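Local coordinates for purine nucleoside phosphorylase (Grouper iridovirus, PDB 3KHS), which probably catalyses the phosphorolysis of purine nucleosides to the free base and ribose 1-phosphate, a step of purine salvage, at residues D3-L14 / F95-L103; G68-V76 / K273-L283. All coordinates share one frame; numbering follows the deposited sequence.

Interaction 1 of 2, residues D3-L14 / F95-L103; sequences DYDLAKETAAWL and FPMRVFKAL
F95 of helix 95-102 pushes its ring as a knob into a hole formed by D3, L6, A7 and T10 of the N-terminal helix, at one end of a helix-helix packing on the alpha/beta core of this PNP-family subunit. The two axes come within 8.1 Å and cross at -61°, close enough because alanines form the middle of the interface. With CG anti to the backbone N (chi1 179°), the F95 ring reaches across and enters the hole edge-first; CE1 lies 3.6 Å from A7 N and CZ 3.7 Å from T10 OG1. That hydroxyl is hydrogen-bonded to P51 O and to the amide of N52, so the ring edge meets a group already fixed by the neighbouring loop. The T10 methyl branch turns instead to V99, CG2 meeting CG2 at 3.8 Å, while V99 CG1 extends to L14 CD1.

On the opposite flank, Y4 swings from the side of its helix with CG anti to the backbone N (chi1 -162°), so that its side chain crosses that of K101 at about a right angle, and its ring edge faces R98 O. Y4 OH comes against the end of the K101 chain, 2.9 Å from K101 CD. R98 passes D3 CB, its guanidinium held by T94 OG1 and P143 O rather than by D3. At the heart of the crossing, A7 CB rests 3.8 Å from R98 CB, and A11 CB meets A102 CB at 3.5 Å, with L103 CD2 beside it 4.0 Å from A11 CB.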
# COMPACT_ATOMS: atom_id res chain seq x y z
N ASP B 3 9.39 2.74 -21.10
CA ASP B 3 9.20 1.30 -21.06
C ASP B 3 8.57 0.79 -22.34
O ASP B 3 8.98 -0.23 -22.87
CB ASP B 3 8.36 0.89 -19.85
CG ASP B 3 9.04 1.23 -18.54
OD1 ASP B 3 10.29 1.04 -18.45
OD2 ASP B 3 8.34 1.69 -17.61
N TYR B 4 7.59 1.52 -22.86
CA TYR B 4 6.97 1.08 -24.10
C TYR B 4 8.02 1.08 -25.22
O TYR B 4 8.02 0.18 -26.06
CB TYR B 4 5.74 1.94 -24.42
CG TYR B 4 4.81 1.30 -25.44
CD1 TYR B 4 4.48 -0.06 -25.36
CD2 TYR B 4 4.27 2.06 -26.49
CE1 TYR B 4 3.65 -0.66 -26.32
CE2 TYR B 4 3.42 1.47 -27.45
CZ TYR B 4 3.12 0.12 -27.36
OH TYR B 4 2.31 -0.45 -28.32
N ASP B 5 8.93 2.06 -25.23
CA ASP B 5 9.98 2.10 -26.24
C ASP B 5 10.90 0.88 -26.09
O ASP B 5 11.31 0.28 -27.08
CB ASP B 5 10.81 3.38 -26.16
CG ASP B 5 10.13 4.56 -26.80
OD1 ASP B 5 9.61 4.43 -27.93
OD2 ASP B 5 10.11 5.63 -26.16
N LEU B 6 11.21 0.52 -24.85
CA LEU B 6 12.07 -0.64 -24.61
C LEU B 6 11.33 -1.93 -24.97
O LEU B 6 11.95 -2.91 -25.43
CB LEU B 6 12.53 -0.63 -23.15
CG LEU B 6 13.40 0.60 -22.84
CD1 LEU B 6 13.69 0.71 -21.37
CD2 LEU B 6 14.71 0.49 -23.62
N ALA B 7 10.02 -1.93 -24.77
CA ALA B 7 9.20 -3.11 -25.09
C ALA B 7 9.24 -3.32 -26.60
O ALA B 7 9.38 -4.45 -27.07
CB ALA B 7 7.76 -2.91 -24.65
N LYS B 8 9.10 -2.23 -27.36
CA LYS B 8 9.16 -2.33 -28.82
C LYS B 8 10.51 -2.88 -29.28
O LYS B 8 10.57 -3.71 -30.18
CB LYS B 8 8.90 -0.96 -29.43
CG LYS B 8 7.45 -0.55 -29.32
CD LYS B 8 7.24 0.84 -29.85
CE LYS B 8 5.86 1.34 -29.52
NZ LYS B 8 5.75 2.82 -29.72
N GLU B 9 11.59 -2.42 -28.65
CA GLU B 9 12.92 -2.87 -28.99
C GLU B 9 13.02 -4.36 -28.70
O GLU B 9 13.46 -5.14 -29.55
CB GLU B 9 13.97 -2.07 -28.20
CG GLU B 9 15.32 -2.77 -28.01
CD GLU B 9 16.29 -1.98 -27.12
OE1 GLU B 9 15.97 -1.73 -25.93
OE2 GLU B 9 17.37 -1.61 -27.64
N THR B 10 12.61 -4.75 -27.50
CA THR B 10 12.63 -6.16 -27.12
C THR B 10 11.81 -6.97 -28.12
O THR B 10 12.22 -8.05 -28.52
CB THR B 10 12.05 -6.34 -25.71
OG1 THR B 10 13.00 -5.84 -24.76
CG2 THR B 10 11.76 -7.78 -25.43
N ALA B 11 10.66 -6.45 -28.52
CA ALA B 11 9.81 -7.16 -29.47
C ALA B 11 10.52 -7.29 -30.82
O ALA B 11 10.57 -8.38 -31.40
CB ALA B 11 8.46 -6.45 -29.65
N ALA B 12 11.07 -6.19 -31.32
CA ALA B 12 11.76 -6.21 -32.60
C ALA B 12 12.88 -7.24 -32.58
O ALA B 12 13.17 -7.87 -33.60
CB ALA B 12 12.31 -4.83 -32.93
N TRP B 13 13.51 -7.43 -31.42
CA TRP B 13 14.61 -8.39 -31.32
C TRP B 13 14.08 -9.82 -31.35
O TRP B 13 14.74 -10.72 -31.88
CB TRP B 13 15.40 -8.14 -30.03
CG TRP B 13 16.55 -9.07 -29.80
CD1 TRP B 13 17.86 -8.84 -30.13
CD2 TRP B 13 16.52 -10.35 -29.15
NE1 TRP B 13 18.66 -9.90 -29.72
CE2 TRP B 13 17.86 -10.84 -29.11
CE3 TRP B 13 15.51 -11.13 -28.58
CZ2 TRP B 13 18.19 -12.07 -28.54
CZ3 TRP B 13 15.85 -12.36 -28.01
CH2 TRP B 13 17.18 -12.81 -27.99
N LEU B 14 12.91 -10.03 -30.78
CA LEU B 14 12.33 -11.37 -30.77
C LEU B 14 11.80 -11.65 -32.17
O LEU B 14 11.93 -12.76 -32.67
CB LEU B 14 11.17 -11.48 -29.76
CG LEU B 14 11.53 -11.52 -28.27
CD1 LEU B 14 10.33 -11.03 -27.43
CD2 LEU B 14 11.94 -12.91 -27.88
N PHE B 95 6.43 -5.79 -17.50
CA PHE B 95 7.13 -5.43 -18.74
C PHE B 95 6.81 -6.44 -19.84
O PHE B 95 6.64 -6.08 -21.00
CB PHE B 95 8.64 -5.35 -18.50
CG PHE B 95 9.43 -5.02 -19.74
CD1 PHE B 95 9.33 -3.76 -20.32
CD2 PHE B 95 10.21 -5.99 -20.36
CE1 PHE B 95 9.99 -3.46 -21.51
CE2 PHE B 95 10.88 -5.71 -21.53
CZ PHE B 95 10.77 -4.44 -22.12
N PRO B 96 6.73 -7.74 -19.49
CA PRO B 96 6.42 -8.73 -20.54
C PRO B 96 5.05 -8.49 -21.18
O PRO B 96 4.84 -8.83 -22.34
CB PRO B 96 6.53 -10.06 -19.79
CG PRO B 96 7.54 -9.78 -18.70
CD PRO B 96 7.11 -8.39 -18.23
N MET B 97 4.11 -7.89 -20.44
CA MET B 97 2.80 -7.60 -21.03
C MET B 97 2.93 -6.49 -22.07
O MET B 97 2.20 -6.48 -23.08
CB MET B 97 1.77 -7.13 -19.99
CG MET B 97 1.13 -8.24 -19.16
SD MET B 97 0.35 -9.52 -20.11
CE MET B 97 1.64 -10.80 -20.10
N ARG B 98 3.83 -5.55 -21.82
CA ARG B 98 4.03 -4.47 -22.77
C ARG B 98 4.70 -5.09 -24.00
O ARG B 98 4.39 -4.73 -25.13
CB ARG B 98 4.88 -3.36 -22.14
CG ARG B 98 4.14 -2.61 -21.04
CD ARG B 98 4.93 -1.41 -20.51
NE ARG B 98 4.17 -0.64 -19.51
CZ ARG B 98 4.01 -1.01 -18.24
NH1 ARG B 98 4.54 -2.12 -17.80
NH2 ARG B 98 3.30 -0.26 -17.40
N VAL B 99 5.59 -6.06 -23.78
CA VAL B 99 6.26 -6.74 -24.88
C VAL B 99 5.19 -7.51 -25.71
O VAL B 99 5.18 -7.42 -26.94
CB VAL B 99 7.34 -7.71 -24.33
CG1 VAL B 99 7.88 -8.58 -25.42
CG2 VAL B 99 8.47 -6.90 -23.68
N PHE B 100 4.32 -8.25 -25.03
CA PHE B 100 3.24 -8.96 -25.72
C PHE B 100 2.53 -8.01 -26.67
O PHE B 100 2.32 -8.34 -27.82
CB PHE B 100 2.21 -9.50 -24.72
CG PHE B 100 2.49 -10.90 -24.24
CD1 PHE B 100 3.77 -11.42 -24.24
CD2 PHE B 100 1.47 -11.68 -23.72
CE1 PHE B 100 4.03 -12.65 -23.73
CE2 PHE B 100 1.72 -12.94 -23.21
CZ PHE B 100 2.99 -13.43 -23.21
N LYS B 101 2.16 -6.83 -26.18
CA LYS B 101 1.47 -5.86 -27.02
C LYS B 101 2.31 -5.48 -28.23
O LYS B 101 1.83 -5.48 -29.36
CB LYS B 101 1.15 -4.60 -26.23
CG LYS B 101 0.43 -3.51 -27.03
CD LYS B 101 0.74 -2.14 -26.49
CE LYS B 101 -0.34 -1.12 -26.82
NZ LYS B 101 -0.80 -1.24 -28.21
N ALA B 102 3.57 -5.14 -27.98
CA ALA B 102 4.50 -4.75 -29.03
C ALA B 102 4.67 -5.84 -30.07
O ALA B 102 5.05 -5.56 -31.19
CB ALA B 102 5.87 -4.41 -28.41
N LEU B 103 4.41 -7.08 -29.68
CA LEU B 103 4.53 -8.23 -30.58
C LEU B 103 3.28 -8.37 -31.44
O LEU B 103 3.27 -9.16 -32.38
CB LEU B 103 4.67 -9.53 -29.80
CG LEU B 103 5.99 -9.92 -29.17
CD1 LEU B 103 5.78 -11.19 -28.37
CD2 LEU B 103 7.03 -10.14 -30.23

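Interaction 2 of 2, residues G68-V76 / K273-L283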
# COMPACT_ATOMS: atom_id res chain seq x y z
N GLY B 68 4.90 -20.59 -30.87
CA GLY B 68 4.43 -21.73 -31.62
C GLY B 68 2.93 -21.65 -31.81
O GLY B 68 2.28 -20.69 -31.39
N SER B 69 2.37 -22.67 -32.43
CA SER B 69 0.94 -22.68 -32.69
C SER B 69 0.18 -23.71 -31.90
O SER B 69 0.72 -24.73 -31.47
CB SER B 69 0.67 -22.95 -34.17
OG SER B 69 0.79 -24.34 -34.42
N VAL B 70 -1.10 -23.42 -31.71
CA VAL B 70 -2.01 -24.31 -31.01
C VAL B 70 -3.32 -24.16 -31.75
O VAL B 70 -3.79 -23.04 -31.97
CB VAL B 70 -2.25 -23.89 -29.54
CG1 VAL B 70 -3.27 -24.83 -28.90
CG2 VAL B 70 -0.94 -23.93 -28.74
N ASN B 71 -3.91 -25.28 -32.16
CA ASN B 71 -5.17 -25.26 -32.89
C ASN B 71 -5.19 -24.22 -34.02
O ASN B 71 -6.20 -23.56 -34.25
CB ASN B 71 -6.34 -25.06 -31.92
CG ASN B 71 -6.47 -26.21 -30.90
OD1 ASN B 71 -6.26 -27.38 -31.23
ND2 ASN B 71 -6.83 -25.88 -29.67
N GLY B 72 -4.06 -24.09 -34.71
CA GLY B 72 -3.95 -23.16 -35.82
C GLY B 72 -3.73 -21.69 -35.48
O GLY B 72 -3.77 -20.83 -36.37
N VAL B 73 -3.49 -21.42 -34.21
CA VAL B 73 -3.28 -20.06 -33.72
C VAL B 73 -1.82 -19.84 -33.33
O VAL B 73 -1.28 -20.63 -32.57
CB VAL B 73 -4.17 -19.84 -32.48
CG1 VAL B 73 -3.99 -18.42 -31.94
CG2 VAL B 73 -5.64 -20.11 -32.86
N SER B 74 -1.18 -18.78 -33.85
CA SER B 74 0.20 -18.51 -33.47
C SER B 74 0.17 -17.85 -32.09
O SER B 74 -0.47 -16.80 -31.86
CB SER B 74 0.87 -17.60 -34.50
OG SER B 74 0.04 -16.50 -34.78
N CYS B 75 0.87 -18.47 -31.16
CA CYS B 75 0.91 -18.00 -29.78
C CYS B 75 2.33 -17.77 -29.28
O CYS B 75 3.31 -18.31 -29.84
CB CYS B 75 0.27 -19.06 -28.83
SG CYS B 75 -1.36 -19.79 -29.26
N VAL B 76 2.41 -16.98 -28.21
CA VAL B 76 3.65 -16.72 -27.50
C VAL B 76 3.25 -17.13 -26.07
O VAL B 76 2.23 -16.68 -25.56
CB VAL B 76 4.10 -15.22 -27.53
CG1 VAL B 76 3.01 -14.33 -27.10
CG2 VAL B 76 5.30 -15.04 -26.62
N LYS B 273 -6.34 -25.11 -24.22
CA LYS B 273 -6.34 -25.51 -25.62
C LYS B 273 -7.74 -25.39 -26.22
O LYS B 273 -7.90 -24.78 -27.29
CB LYS B 273 -5.83 -26.94 -25.78
CG LYS B 273 -4.37 -27.09 -25.36
CD LYS B 273 -3.80 -28.49 -25.60
CE LYS B 273 -3.90 -28.91 -27.06
NZ LYS B 273 -3.23 -30.22 -27.31
N LEU B 274 -8.74 -25.93 -25.53
CA LEU B 274 -10.10 -25.86 -26.03
C LEU B 274 -10.54 -24.41 -26.16
O LEU B 274 -11.27 -24.05 -27.09
CB LEU B 274 -11.08 -26.60 -25.11
CG LEU B 274 -12.21 -27.43 -25.77
CD1 LEU B 274 -13.25 -27.71 -24.70
CD2 LEU B 274 -12.85 -26.69 -26.96
N VAL B 275 -10.09 -23.57 -25.23
CA VAL B 275 -10.45 -22.15 -25.24
C VAL B 275 -9.83 -21.46 -26.46
O VAL B 275 -10.45 -20.60 -27.09
CB VAL B 275 -9.95 -21.45 -23.93
CG1 VAL B 275 -10.04 -19.95 -24.06
CG2 VAL B 275 -10.80 -21.90 -22.75
N ILE B 276 -8.61 -21.86 -26.78
CA ILE B 276 -7.92 -21.29 -27.91
C ILE B 276 -8.63 -21.72 -29.19
O ILE B 276 -8.70 -20.96 -30.16
CB ILE B 276 -6.43 -21.72 -27.91
CG1 ILE B 276 -5.70 -20.99 -26.78
CG2 ILE B 276 -5.79 -21.45 -29.27
CD1 ILE B 276 -4.22 -21.35 -26.63
N GLU B 277 -9.18 -22.93 -29.20
CA GLU B 277 -9.90 -23.39 -30.38
C GLU B 277 -11.12 -22.51 -30.61
O GLU B 277 -11.34 -22.04 -31.72
CB GLU B 277 -10.33 -24.84 -30.23
CG GLU B 277 -10.78 -25.47 -31.53
CD GLU B 277 -11.27 -26.89 -31.34
OE1 GLU B 277 -10.60 -27.66 -30.61
OE2 GLU B 277 -12.32 -27.24 -31.94
N LYS B 278 -11.92 -22.26 -29.57
CA LYS B 278 -13.11 -21.41 -29.68
C LYS B 278 -12.76 -19.98 -30.09
O LYS B 278 -13.57 -19.28 -30.70
CB LYS B 278 -13.88 -21.37 -28.35
CG LYS B 278 -14.44 -22.71 -27.93
CD LYS B 278 -14.89 -22.73 -26.49
CE LYS B 278 -15.69 -23.98 -26.19
NZ LYS B 278 -16.98 -23.98 -26.97
N ILE B 279 -11.55 -19.54 -29.72
CA ILE B 279 -11.08 -18.20 -30.06
C ILE B 279 -10.75 -18.07 -31.54
O ILE B 279 -11.00 -17.03 -32.15
CB ILE B 279 -9.81 -17.85 -29.25
CG1 ILE B 279 -10.14 -17.78 -27.76
CG2 ILE B 279 -9.25 -16.52 -29.71
CD1 ILE B 279 -8.94 -17.47 -26.87
N ARG B 280 -10.19 -19.13 -32.12
CA ARG B 280 -9.82 -19.14 -33.53
C ARG B 280 -10.99 -18.76 -34.44
O ARG B 280 -10.81 -18.53 -35.63
CB ARG B 280 -9.27 -20.52 -33.90
CG ARG B 280 -8.93 -20.67 -35.37
CD ARG B 280 -8.18 -21.97 -35.65
NE ARG B 280 -8.79 -23.14 -35.01
CZ ARG B 280 -10.07 -23.48 -35.09
NH1 ARG B 280 -10.92 -22.73 -35.80
NH2 ARG B 280 -10.51 -24.57 -34.47
N GLY B 281 -12.18 -18.68 -33.86
CA GLY B 281 -13.34 -18.30 -34.65
C GLY B 281 -13.58 -16.80 -34.63
O GLY B 281 -14.60 -16.33 -35.15
N GLU B 282 -12.66 -16.05 -34.02
CA GLU B 282 -12.79 -14.59 -33.95
C GLU B 282 -11.43 -13.86 -33.86
O GLU B 282 -11.05 -13.36 -32.80
CB GLU B 282 -13.70 -14.19 -32.77
CG GLU B 282 -13.10 -14.35 -31.35
CD GLU B 282 -13.92 -13.63 -30.26
OE1 GLU B 282 -14.07 -12.39 -30.30
OE2 GLU B 282 -14.41 -14.32 -29.35
N LEU B 283 -10.72 -13.80 -34.98
CA LEU B 283 -9.42 -13.11 -35.06
C LEU B 283 -9.28 -12.32 -36.39
O LEU B 283 -10.10 -11.40 -36.63
CB LEU B 283 -8.27 -14.13 -34.93
CG LEU B 283 -8.00 -14.82 -33.60
CD1 LEU B 283 -6.86 -15.84 -33.78
CD2 LEU B 283 -7.63 -13.79 -32.53
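The apolar part of this contact is built round I276, which points from the C-terminal helix onto one face of a beta hairpin whose strands, 64-70 and 73-79, are joined by a type I' turn from V70 to V73. Its two branches reach different levels of the hairpin. CG2 lies 3.8 Å from V73 CG2 and 4.2 Å from V70 CG1, close to the turn; the other branch, extended through chi2 (179°), carries CD1 deeper along the hairpin to C75, 4.2 Å from SG. V73 divides its methyls in a similar way. CG2 also touches the aliphatic base of R280, 3.8 Å from its CB, whereas CG1 faces L283 CD1 in the tail that follows the helix.

Polar groups gather at the turn. N71 directs its amide at the helix: ND2 is 2.8 Å from K273 O and also lies against E277 CB, 3.7 Å away. R280 bends at chi3 (47°), which folds its guanidinium back over E277 O, centred above that carbonyl oxygen. The same bend brings NE near the carbonyl oxygen of N71, at the guanidinium edge, in a weak hydrogen bond whose geometry is doubtful because this oxygen is modelled too close to its surroundings.

Within the fold, the contact lays the end of helix 257-279 against the turn end of the 64-70/73-79 hairpin. L24 of the adjoining parallel strand 24-28 packs on V73, C75, I276 and I279, extending the apolar packing onto the next strand, while helix 165-178 meets L274 and I107 of strand 107-116 receives I279 and L283.

Starting at the N terminus, helix 3-15 precedes the first strand of the sheet, and the chain then makes the hairpin of strands 64-70 and 73-79 before reaching helix 95-102. There interaction 1 closes a loop of 80 intervening residues that contains the hairpin. Interaction 2 closes a much longer one, from the hairpin to the C-terminal helix, with 196 residues between its segments. Because the segments alternate along the chain, the two closures cross. Their centres are 22 Å apart, yet they meet at V76, whose methyls pack on F100 and L103. The N-terminal helix, through helix 95-102, and the C-terminal helix thus both connect to the hairpin of the mixed sheet.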